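Local coordinates for protein Dye-decolorizing peroxidase tfu_3078 (Thermobifida fusca, PDB 5FW4) that oxidises anthraquinone dyes and a wide range of other compounds with hydrogen peroxide, using a non-covalently bound heme b, at residues A[62-66]-A[119-125]. Residue numbers count along the deposited sequence, not the author numbering.
Sequences QRADA and HEESPHD
One direct hydrogen bond joins 62-66 to 119-125: R63 NH2 donates to S122 OG at 2.6 Å, with an N-H...O angle of 131° and the hydroxyl near the guanidinium plane. To reach it, the R63 side chain runs along the turn between helices 97-120 and 123-126 (chi2 off-rotamer at -146°), bringing one guanidinium face over E120 O and E121 CA. Water 1 accepts from R63 NH2 (3.1 Å) and lies 3.3 Å from E121 O, to which it can donate; water 2 accepts from A64 N (3.0 Å) and reaches H119 O only weakly (3.5 Å). S122 is the N-cap residue, but S122 OG makes no capping bond; the reciprocal half of a capping box is present, S122 N donating to D125 OD2 (3.0 Å, 166°). Segment 62-66 is extended from Q62 to D65, turning at A66 (-70/-12). There the CA atoms of A66 and H119 approach to 5.5 Å and A66 CB packs on H119 CB at 3.4 Å; H119 NE2 is hydrogen-bonded to V142 N of strand 141-146. The contact, burying 311 Å² away from the heme, ties the linker between helix 51-61 and strand 81-89 to a helix junction of the N-terminal ferredoxin-like half of the DyP fold. With R63 NH2 still 4.3 Å from D125 OD2, this interface rests on one arginine-serine bond, water and alanine packing, not an ion pair.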
# COMPACT_ATOMS: atom_id res chain seq x y z
N GLN A 62 6.49 -12.56 15.55
CA GLN A 62 7.64 -13.47 15.37
C GLN A 62 8.61 -13.07 14.27
O GLN A 62 8.23 -12.39 13.32
CB GLN A 62 7.14 -14.87 15.09
CG GLN A 62 6.48 -15.50 16.30
CD GLN A 62 5.97 -16.89 15.99
OE1 GLN A 62 5.95 -17.32 14.83
NE2 GLN A 62 5.52 -17.59 17.04
N ARG A 63 9.88 -13.51 14.41
CA ARG A 63 10.81 -13.47 13.30
C ARG A 63 10.35 -14.60 12.36
O ARG A 63 9.63 -15.48 12.78
CB ARG A 63 12.27 -13.66 13.74
CG ARG A 63 12.63 -13.02 15.08
CD ARG A 63 14.05 -12.46 15.22
NE ARG A 63 14.07 -11.18 14.57
CZ ARG A 63 14.12 -9.98 15.14
NH1 ARG A 63 14.26 -9.79 16.45
NH2 ARG A 63 14.04 -8.92 14.33
N ALA A 64 10.76 -14.53 11.10
CA ALA A 64 10.55 -15.60 10.12
C ALA A 64 11.59 -16.72 10.29
O ALA A 64 12.61 -16.55 10.94
CB ALA A 64 10.67 -15.03 8.73
N ASP A 65 11.35 -17.85 9.64
CA ASP A 65 12.37 -18.90 9.52
C ASP A 65 13.45 -18.57 8.46
O ASP A 65 13.23 -18.71 7.25
CB ASP A 65 11.72 -20.23 9.21
CG ASP A 65 12.70 -21.37 9.24
OD1 ASP A 65 13.89 -21.14 9.56
OD2 ASP A 65 12.28 -22.51 8.94
N ALA A 66 14.61 -18.13 8.94
CA ALA A 66 15.74 -17.78 8.09
C ALA A 66 16.40 -19.00 7.41
O ALA A 66 17.22 -18.83 6.50
CB ALA A 66 16.78 -17.02 8.90
N HIS A 119 17.02 -11.28 8.84
CA HIS A 119 16.29 -12.44 9.31
C HIS A 119 16.47 -12.67 10.80
O HIS A 119 15.63 -13.30 11.41
CB HIS A 119 16.70 -13.67 8.54
CG HIS A 119 16.27 -13.65 7.11
ND1 HIS A 119 17.02 -14.21 6.10
CD2 HIS A 119 15.18 -13.10 6.52
CE1 HIS A 119 16.40 -14.03 4.95
NE2 HIS A 119 15.28 -13.36 5.18
N GLU A 120 17.55 -12.17 11.37
CA GLU A 120 17.81 -12.32 12.80
C GLU A 120 17.61 -11.00 13.54
O GLU A 120 17.42 -11.00 14.75
CB GLU A 120 19.22 -12.87 13.05
CG GLU A 120 19.70 -13.99 12.11
CD GLU A 120 19.08 -15.37 12.39
OE1 GLU A 120 18.10 -15.47 13.16
OE2 GLU A 120 19.58 -16.37 11.83
N GLU A 121 17.66 -9.89 12.83
CA GLU A 121 17.43 -8.57 13.41
C GLU A 121 16.47 -7.76 12.58
O GLU A 121 16.26 -8.05 11.40
CB GLU A 121 18.75 -7.80 13.49
CG GLU A 121 19.96 -8.69 13.64
CD GLU A 121 21.26 -7.90 13.58
OE1 GLU A 121 21.38 -6.93 14.35
OE2 GLU A 121 22.14 -8.25 12.75
N SER A 122 15.91 -6.72 13.18
CA SER A 122 15.00 -5.82 12.51
C SER A 122 15.76 -4.65 11.92
O SER A 122 16.90 -4.34 12.35
CB SER A 122 13.90 -5.32 13.48
OG SER A 122 13.29 -6.40 14.16
N PRO A 123 15.15 -3.97 10.94
CA PRO A 123 15.86 -2.84 10.33
C PRO A 123 16.38 -1.85 11.34
O PRO A 123 17.44 -1.31 11.13
CB PRO A 123 14.80 -2.19 9.45
CG PRO A 123 13.85 -3.31 9.11
CD PRO A 123 13.79 -4.15 10.36
N HIS A 124 15.63 -1.61 12.42
CA HIS A 124 16.01 -0.60 13.41
C HIS A 124 17.10 -1.10 14.35
O HIS A 124 17.70 -0.29 15.07
CB HIS A 124 14.80 -0.07 14.20
CG HIS A 124 13.84 -1.12 14.64
ND1 HIS A 124 12.95 -1.74 13.77
CD2 HIS A 124 13.58 -1.65 15.86
CE1 HIS A 124 12.21 -2.60 14.44
NE2 HIS A 124 12.57 -2.56 15.71
N ASP A 125 17.38 -2.41 14.34
CA ASP A 125 18.61 -2.93 14.99
C ASP A 125 19.85 -2.71 14.11
O ASP A 125 20.98 -2.54 14.60
CB ASP A 125 18.46 -4.43 15.31
CG ASP A 125 17.23 -4.72 16.17
OD1 ASP A 125 16.95 -3.93 17.09
OD2 ASP A 125 16.55 -5.75 15.92
O HOH W 1 13.51 -9.86 11.40
O HOH W 2 12.48 -12.08 10.62